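Long-range contacts in probable Thioesterase (Bartonella henselae, PDB 3HM0), which probably acts as a thioesterase of the hot-dog fold superfamily, hydrolysing thioester bonds: residues Leu90-Arg95 with Ile145-Glu150; Ile113-Ser118 with Phe125-Tyr130; Met97-Ser102 with Val139-Glu144. All blocks are in the same frame, centred on the assembly; numbering follows the deposited sequence.

Contact 1: residues Leu90-Arg95 with Ile145-Glu150; sequences LFFVVR and IALINE
Val93 and Ile148 meet most closely on one face of this strand pair: the CG2 methyl of Val93 sits 3.4 Å from Ile148 CG1 and equally near its CD1, the two side chains crossing at about a right angle. Ile148 reaches this position because its CG1 lies between the backbone N and the carbonyl carbon (chi1 65°). On the other face Phe92 leans across both Ile145 and Leu147, with its CD1 3.7 Å from Ile145 CG2 and 3.9 Å from Leu147 CD1; Leu71 of helix 58-72 and Phe125 of strand 124-133 also touch this ring. The backbones run antiparallel, Phe91 pairing with Ile148 and Val93 with Ala146, and join strand 136-149, the last in the chain, to 90-101, the outermost strand on that side of the chain's hot-dog sheet. The bond from Phe91 N to Ile148 O is 2.7 Å long, that from Ile148 N to Phe91 O 2.8 Å and nearly straight. Arg95 bends at chi2 and lays its CG 3.7 Å from Ala146 CB, while NH2 comes within 3.9 Å of Ile148 CG2. Its NH1 is hydrogen-bonded to Phe101 O of the second subunit, and at the other end Asn149 ND2 is hydrogen-bonded to Glu88.

Contact 2: residues Ile113-Ser118 with Phe125-Tyr130; sequences IKTRIS and FFMEQY
Strands 113-118 and 125-130 run antiparallel, their axes approaching to 4.5 Å, and backbone bonds link Lys114 with Tyr130 in both directions and run from Glu128 N to Arg116 O and from Ser118 N to Phe126 O. The return bond from Arg116 N to Glu128 O is weak. Phe126 O is gripped twice by one residue: Ser118 N meets it nearly end-on at 2.6 Å, and Ser118 OG, held between the backbone N and the carbonyl carbon (chi1 66°), donates to it at 3.1 Å from above the carbonyl plane.

On the side facing helix 58-72, Thr115 and Gln129 lie alongside each other. Gln129 NE2 donates to Thr115 OG1 at 2.7 Å, tilted slightly from the amide plane, and also bonds Phe63 O, while OE1 accepts from Arg67 NH1; with both ends engaged, the amide is fixed in its rotation. Met127, extended beyond CG, crosses Thr115 obliquely, its CE methyl 3.7 Å from Thr115 CG2 and 4.0 Å from Ile117 CG1. Ile117 CG1 in turn rests 3.8 Å from Phe125 CD2.

The opposite face is mixed, with Tyr130 among charged groups and its CB against Lys114 CB. Arg116 and Glu128 point the same way, and OE1 stands at the guanidinium edge in a long salt bridge, 3.7 Å from NH2, with the two planes 64° apart. Arg116 NH1 has a firmer partner in Asn34 O, and Phe36 meets both the Arg116 guanidinium, as a cation-pi partner, and the Tyr130 ring. The pair forms a beta hairpin among the inner strands of the chain's hot-dog sheet, which wraps its long helix.

Contact 3: residues Met97-Ser102 with Val139-Glu144; sequences MEINFS and VTAKVE
Lys142 O receives the backbone N-H of Glu98 at 2.8 Å, in the carbonyl plane, and is approached as well by the CA-H of Met97 at 3.3 Å between CA and O. Lys142 N returns a bond to Glu98 O, and the same exchange is repeated two residues on, where Asn100 N donates almost straight to Thr140 O at 2.9 Å and Thr140 N bonds Asn100 O.

Ile99 and Val139 stand side by side on the apolar face, with Ile99 CG2 only 3.4 Å from Val139 CG1; both methyls are anti to their own backbone N, which brings them together over the strand pair. The same Ile99 CG2 lies over one face of the Phe101 ring, toward its rim, while Phe101 CD1 reaches Val139 CG2 at 4.1 Å. Further along, with CG anti to the backbone N (chi1 -167°) and the chain extended beyond it, Met97 sets its CE methyl 3.9 Å from Val143 CG2. Leu60, Tyr59 and Phe63 of helix 58-72 cover this side.

On the other face Thr140 OG1 packs 3.3 Å from Asn100 CB, the two side chains pointing the same way. Glu98 and Lys142 stand there too, but their charged ends are not in contact; Glu98 OE2 instead bonds His96 NE2 of the second subunit. Residues 97 to 100 also pair antiparallel with a strand of that subunit, where Ile99 packs on its own counterpart. One edge strand thus bonds inward to 139-144 and outward to its partner, giving the continuous sheet of the hot-dog dimer.

All three contacts lie in one antiparallel sheet, ordered 37-42, 110-120, 124-133, 136-149 and 90-101. Contacts 1 and 3 are successive parts of the pairing of strands 90-101 and 136-149, their centres about 19 Å apart and joined by a bond from Arg95 N to Glu144 O. Along the chain contact 2 is nested within the loop closed by contact 3, and contact 3 within that of contact 1. Contact 2 pairs the next two strands, its centre about 10 Å from that of contact 3 and 17 Å from that of contact 1; 124-133 adjoins 136-149, where Gln129 O meets Ala141 N. Contacts 1 and 3 carry the edge that meets the second subunit, whereas no other chain of the assembly touches contact 2.

Contact 1: residues Leu90-Arg95 with Ile145-Glu150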
# COMPACT_ATOMS: atom_id res chain seq x y z
N LEU A 90 23.62 -1.17 2.83
CA LEU A 90 23.21 -2.57 2.87
C LEU A 90 21.74 -2.68 3.17
O LEU A 90 21.22 -1.92 3.97
CB LEU A 90 24.03 -3.35 3.91
CG LEU A 90 25.53 -3.51 3.60
CD1 LEU A 90 26.32 -4.04 4.81
CD2 LEU A 90 25.76 -4.39 2.35
N PHE A 91 21.07 -3.61 2.50
CA PHE A 91 19.63 -3.77 2.65
C PHE A 91 19.29 -5.23 2.76
O PHE A 91 19.87 -6.05 2.07
CB PHE A 91 18.86 -3.18 1.45
CG PHE A 91 19.17 -1.74 1.14
CD1 PHE A 91 18.42 -0.71 1.72
CD2 PHE A 91 20.17 -1.41 0.25
CE1 PHE A 91 18.69 0.64 1.43
CE2 PHE A 91 20.46 -0.08 -0.05
CZ PHE A 91 19.72 0.96 0.54
N PHE A 92 18.34 -5.55 3.63
CA PHE A 92 17.74 -6.87 3.63
C PHE A 92 16.86 -7.06 2.39
O PHE A 92 16.36 -6.08 1.80
CB PHE A 92 16.94 -7.08 4.89
CG PHE A 92 17.79 -7.33 6.08
CD1 PHE A 92 18.75 -8.34 6.07
CD2 PHE A 92 17.64 -6.58 7.23
CE1 PHE A 92 19.53 -8.59 7.18
CE2 PHE A 92 18.42 -6.83 8.36
CZ PHE A 92 19.36 -7.83 8.34
N VAL A 93 16.73 -8.31 1.96
CA VAL A 93 15.88 -8.65 0.83
C VAL A 93 15.25 -10.00 1.11
O VAL A 93 15.93 -10.94 1.54
CB VAL A 93 16.66 -8.74 -0.50
CG1 VAL A 93 15.73 -9.08 -1.67
CG2 VAL A 93 17.37 -7.43 -0.79
N VAL A 94 13.95 -10.06 0.89
CA VAL A 94 13.24 -11.32 0.89
C VAL A 94 13.60 -12.07 -0.38
O VAL A 94 13.45 -11.57 -1.50
CB VAL A 94 11.72 -11.14 1.01
CG1 VAL A 94 11.06 -12.49 1.23
CG2 VAL A 94 11.39 -10.21 2.18
N ARG A 95 14.11 -13.28 -0.18
CA ARG A 95 14.48 -14.14 -1.29
C ARG A 95 13.38 -15.15 -1.61
O ARG A 95 13.03 -15.37 -2.78
CB ARG A 95 15.77 -14.85 -0.94
CG ARG A 95 16.98 -14.02 -1.24
CD ARG A 95 17.22 -13.98 -2.72
NE ARG A 95 18.20 -12.94 -3.00
CZ ARG A 95 17.91 -11.78 -3.56
NH1 ARG A 95 16.66 -11.50 -3.93
NH2 ARG A 95 18.88 -10.90 -3.76
N ILE A 145 15.75 -14.53 4.01
CA ILE A 145 16.27 -13.16 3.90
C ILE A 145 17.75 -13.13 3.55
O ILE A 145 18.55 -13.75 4.23
CB ILE A 145 16.10 -12.42 5.24
CG1 ILE A 145 14.74 -12.72 5.89
CG2 ILE A 145 16.36 -10.93 5.07
CD1 ILE A 145 13.57 -11.92 5.37
N ALA A 146 18.10 -12.41 2.49
CA ALA A 146 19.49 -12.13 2.16
C ALA A 146 19.85 -10.66 2.43
O ALA A 146 18.96 -9.82 2.69
CB ALA A 146 19.76 -12.45 0.70
N LEU A 147 21.14 -10.35 2.33
CA LEU A 147 21.68 -9.01 2.59
C LEU A 147 22.39 -8.52 1.34
O LEU A 147 23.30 -9.17 0.86
CB LEU A 147 22.66 -9.06 3.77
CG LEU A 147 23.23 -7.71 4.25
CD1 LEU A 147 22.11 -6.79 4.71
CD2 LEU A 147 24.30 -7.87 5.36
N ILE A 148 21.97 -7.38 0.79
CA ILE A 148 22.59 -6.90 -0.45
C ILE A 148 22.99 -5.45 -0.38
O ILE A 148 22.47 -4.68 0.43
CB ILE A 148 21.67 -7.09 -1.68
CG1 ILE A 148 20.41 -6.22 -1.56
CG2 ILE A 148 21.34 -8.55 -1.89
CD1 ILE A 148 19.70 -6.00 -2.89
N ASN A 149 23.91 -5.06 -1.26
CA ASN A 149 24.33 -3.67 -1.36
C ASN A 149 23.55 -2.88 -2.42
O ASN A 149 22.73 -3.44 -3.14
CB ASN A 149 25.84 -3.57 -1.57
CG ASN A 149 26.28 -3.94 -2.97
OD1 ASN A 149 25.48 -4.39 -3.81
ND2 ASN A 149 27.57 -3.77 -3.24
N GLU A 150 23.83 -1.59 -2.50
CA GLU A 150 23.11 -0.65 -3.37
C GLU A 150 23.04 -1.12 -4.83
O GLU A 150 22.15 -0.72 -5.60
CB GLU A 150 23.83 0.69 -3.31
CG GLU A 150 22.98 1.93 -3.22
CD GLU A 150 23.87 3.17 -3.23
OE1 GLU A 150 25.00 3.09 -2.68
OE2 GLU A 150 23.46 4.22 -3.80

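Contact 2: residues Ile113-Ser118 with Phe125-Tyr130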
# COMPACT_ATOMS: atom_id res chain seq x y z
N ILE A 113 2.18 -10.87 16.55
CA ILE A 113 3.08 -11.31 15.51
C ILE A 113 4.28 -11.99 16.17
O ILE A 113 4.98 -11.39 16.97
CB ILE A 113 3.56 -10.12 14.62
CG1 ILE A 113 2.37 -9.31 14.09
CG2 ILE A 113 4.43 -10.63 13.45
CD1 ILE A 113 2.72 -7.87 13.72
N LYS A 114 4.51 -13.26 15.82
CA LYS A 114 5.60 -14.04 16.40
C LYS A 114 6.71 -14.31 15.40
O LYS A 114 6.48 -14.82 14.31
CB LYS A 114 5.08 -15.32 17.04
CG LYS A 114 4.11 -15.03 18.17
CD LYS A 114 3.21 -16.19 18.52
CE LYS A 114 3.77 -16.99 19.69
NZ LYS A 114 3.79 -16.18 20.96
N THR A 115 7.93 -13.96 15.78
CA THR A 115 9.06 -14.00 14.88
C THR A 115 10.27 -14.58 15.61
O THR A 115 10.53 -14.23 16.77
CB THR A 115 9.39 -12.58 14.37
OG1 THR A 115 8.23 -11.99 13.77
CG2 THR A 115 10.50 -12.61 13.36
N ARG A 116 10.97 -15.48 14.94
CA ARG A 116 12.28 -15.89 15.40
C ARG A 116 13.12 -16.30 14.20
O ARG A 116 12.57 -16.70 13.17
CB ARG A 116 12.19 -17.02 16.42
CG ARG A 116 11.75 -18.35 15.82
CD ARG A 116 11.92 -19.46 16.83
NE ARG A 116 11.29 -20.73 16.42
CZ ARG A 116 11.37 -21.86 17.13
NH1 ARG A 116 12.05 -21.88 18.27
NH2 ARG A 116 10.78 -22.96 16.70
N ILE A 117 14.44 -16.18 14.32
CA ILE A 117 15.34 -16.74 13.33
C ILE A 117 15.36 -18.24 13.61
O ILE A 117 15.29 -18.67 14.76
CB ILE A 117 16.75 -16.12 13.42
CG1 ILE A 117 16.75 -14.73 12.78
CG2 ILE A 117 17.79 -16.99 12.70
CD1 ILE A 117 18.00 -13.92 13.04
N SER A 118 15.39 -19.04 12.55
CA SER A 118 15.40 -20.49 12.70
C SER A 118 16.63 -21.14 12.05
O SER A 118 16.95 -22.29 12.36
CB SER A 118 14.11 -21.10 12.15
OG SER A 118 14.01 -20.92 10.74
N PHE A 125 19.56 -15.81 5.99
CA PHE A 125 18.96 -16.37 7.21
C PHE A 125 17.46 -16.64 7.05
O PHE A 125 16.83 -16.11 6.14
CB PHE A 125 19.29 -15.53 8.45
CG PHE A 125 18.65 -14.17 8.45
CD1 PHE A 125 19.27 -13.10 7.81
CD2 PHE A 125 17.43 -13.97 9.08
CE1 PHE A 125 18.68 -11.85 7.80
CE2 PHE A 125 16.82 -12.70 9.07
CZ PHE A 125 17.44 -11.65 8.44
N PHE A 126 16.92 -17.49 7.92
CA PHE A 126 15.60 -18.07 7.74
C PHE A 126 14.69 -17.80 8.94
O PHE A 126 15.05 -18.10 10.10
CB PHE A 126 15.72 -19.59 7.48
CG PHE A 126 16.44 -19.94 6.20
CD1 PHE A 126 17.84 -19.89 6.13
CD2 PHE A 126 15.73 -20.33 5.06
CE1 PHE A 126 18.51 -20.21 4.92
CE2 PHE A 126 16.39 -20.67 3.87
CZ PHE A 126 17.78 -20.60 3.79
N MET A 127 13.52 -17.23 8.68
CA MET A 127 12.60 -16.89 9.74
C MET A 127 11.27 -17.64 9.69
O MET A 127 10.74 -17.97 8.61
CB MET A 127 12.37 -15.37 9.78
CG MET A 127 13.33 -14.62 10.69
SD MET A 127 13.28 -12.83 10.40
CE MET A 127 13.86 -12.15 11.94
N GLU A 128 10.73 -17.93 10.88
CA GLU A 128 9.41 -18.52 11.01
C GLU A 128 8.54 -17.49 11.69
O GLU A 128 8.79 -17.14 12.85
CB GLU A 128 9.44 -19.79 11.87
CG GLU A 128 9.86 -21.06 11.14
CD GLU A 128 10.06 -22.26 12.11
OE1 GLU A 128 9.58 -22.21 13.28
OE2 GLU A 128 10.71 -23.24 11.68
N GLN A 129 7.51 -17.03 10.99
CA GLN A 129 6.63 -15.99 11.55
C GLN A 129 5.21 -16.48 11.66
O GLN A 129 4.78 -17.26 10.82
CB GLN A 129 6.71 -14.72 10.71
CG GLN A 129 8.11 -14.16 10.60
CD GLN A 129 8.12 -12.74 10.12
OE1 GLN A 129 8.30 -12.49 8.92
NE2 GLN A 129 7.92 -11.78 11.05
N TYR A 130 4.50 -16.01 12.68
CA TYR A 130 3.11 -16.37 12.92
C TYR A 130 2.25 -15.14 13.24
O TYR A 130 2.71 -14.18 13.88
CB TYR A 130 3.00 -17.41 14.06
CG TYR A 130 3.76 -18.71 13.80
CD1 TYR A 130 3.18 -19.74 13.06
CD2 TYR A 130 5.06 -18.89 14.27
CE1 TYR A 130 3.88 -20.92 12.80
CE2 TYR A 130 5.77 -20.06 14.01
CZ TYR A 130 5.17 -21.08 13.28
OH TYR A 130 5.88 -22.24 13.02

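Contact 3: residues Met97-Ser102 with Val139-Glu144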
# COMPACT_ATOMS: atom_id res chain seq x y z
N MET A 97 9.55 -16.77 0.19
CA MET A 97 8.55 -16.69 1.24
C MET A 97 7.45 -17.74 0.99
O MET A 97 7.03 -17.93 -0.15
CB MET A 97 8.00 -15.28 1.26
CG MET A 97 7.18 -14.96 2.47
SD MET A 97 6.80 -13.18 2.61
CE MET A 97 6.28 -13.19 4.34
N GLU A 98 7.02 -18.43 2.04
CA GLU A 98 5.88 -19.34 2.03
C GLU A 98 4.85 -18.85 3.00
O GLU A 98 5.13 -18.77 4.20
CB GLU A 98 6.27 -20.75 2.48
CG GLU A 98 6.29 -21.78 1.35
CD GLU A 98 5.43 -23.01 1.63
OE1 GLU A 98 5.55 -23.60 2.74
OE2 GLU A 98 4.64 -23.40 0.73
N ILE A 99 3.65 -18.57 2.51
CA ILE A 99 2.57 -18.14 3.41
C ILE A 99 1.36 -19.07 3.37
O ILE A 99 0.90 -19.50 2.31
CB ILE A 99 2.10 -16.69 3.13
CG1 ILE A 99 3.29 -15.78 2.86
CG2 ILE A 99 1.24 -16.15 4.28
CD1 ILE A 99 3.73 -15.77 1.41
N ASN A 100 0.86 -19.35 4.56
CA ASN A 100 -0.39 -20.06 4.71
C ASN A 100 -1.46 -19.16 5.31
O ASN A 100 -1.28 -18.65 6.42
CB ASN A 100 -0.17 -21.30 5.61
CG ASN A 100 -1.42 -22.18 5.68
OD1 ASN A 100 -2.09 -22.42 4.67
ND2 ASN A 100 -1.73 -22.66 6.89
N PHE A 101 -2.55 -18.95 4.58
CA PHE A 101 -3.66 -18.12 5.08
C PHE A 101 -4.82 -18.96 5.63
O PHE A 101 -5.72 -19.35 4.88
CB PHE A 101 -4.17 -17.17 3.99
CG PHE A 101 -3.09 -16.31 3.34
CD1 PHE A 101 -2.83 -15.02 3.81
CD2 PHE A 101 -2.35 -16.77 2.26
CE1 PHE A 101 -1.84 -14.24 3.20
CE2 PHE A 101 -1.38 -15.98 1.66
CZ PHE A 101 -1.13 -14.71 2.12
N SER A 102 -4.81 -19.22 6.94
CA SER A 102 -5.81 -20.13 7.53
C SER A 102 -7.11 -19.45 7.92
O SER A 102 -8.18 -19.94 7.61
CB SER A 102 -5.26 -20.84 8.78
OG SER A 102 -3.94 -21.29 8.58
N VAL A 139 -2.38 -16.72 10.18
CA VAL A 139 -1.50 -16.79 9.04
C VAL A 139 -0.14 -17.24 9.55
O VAL A 139 0.23 -16.90 10.66
CB VAL A 139 -1.36 -15.38 8.36
CG1 VAL A 139 -0.42 -15.44 7.17
CG2 VAL A 139 -2.71 -14.83 7.93
N THR A 140 0.59 -18.02 8.76
CA THR A 140 1.93 -18.49 9.16
C THR A 140 2.87 -18.34 7.99
O THR A 140 2.43 -18.42 6.85
CB THR A 140 1.95 -20.00 9.50
OG1 THR A 140 1.71 -20.74 8.30
CG2 THR A 140 0.91 -20.38 10.55
N ALA A 141 4.16 -18.15 8.24
CA ALA A 141 5.08 -17.93 7.12
C ALA A 141 6.53 -18.38 7.37
O ALA A 141 7.05 -18.28 8.49
CB ALA A 141 5.04 -16.47 6.67
N LYS A 142 7.16 -18.87 6.30
CA LYS A 142 8.58 -19.17 6.29
C LYS A 142 9.23 -18.21 5.32
O LYS A 142 8.81 -18.08 4.17
CB LYS A 142 8.87 -20.62 5.87
CG LYS A 142 8.85 -21.66 7.02
CD LYS A 142 7.44 -22.20 7.30
CE LYS A 142 7.25 -22.61 8.79
NZ LYS A 142 5.83 -22.38 9.30
N VAL A 143 10.25 -17.51 5.80
CA VAL A 143 10.82 -16.44 5.02
C VAL A 143 12.32 -16.65 4.93
O VAL A 143 12.96 -16.98 5.92
CB VAL A 143 10.55 -15.07 5.68
CG1 VAL A 143 10.69 -14.00 4.68
CG2 VAL A 143 9.14 -15.02 6.27
N GLU A 144 12.86 -16.45 3.74
CA GLU A 144 14.30 -16.43 3.54
C GLU A 144 14.80 -15.01 3.22
O GLU A 144 14.35 -14.38 2.26
CB GLU A 144 14.68 -17.38 2.40
CG GLU A 144 16.17 -17.68 2.32
CD GLU A 144 16.56 -18.46 1.07
OE1 GLU A 144 15.93 -19.52 0.79
OE2 GLU A 144 17.50 -18.00 0.38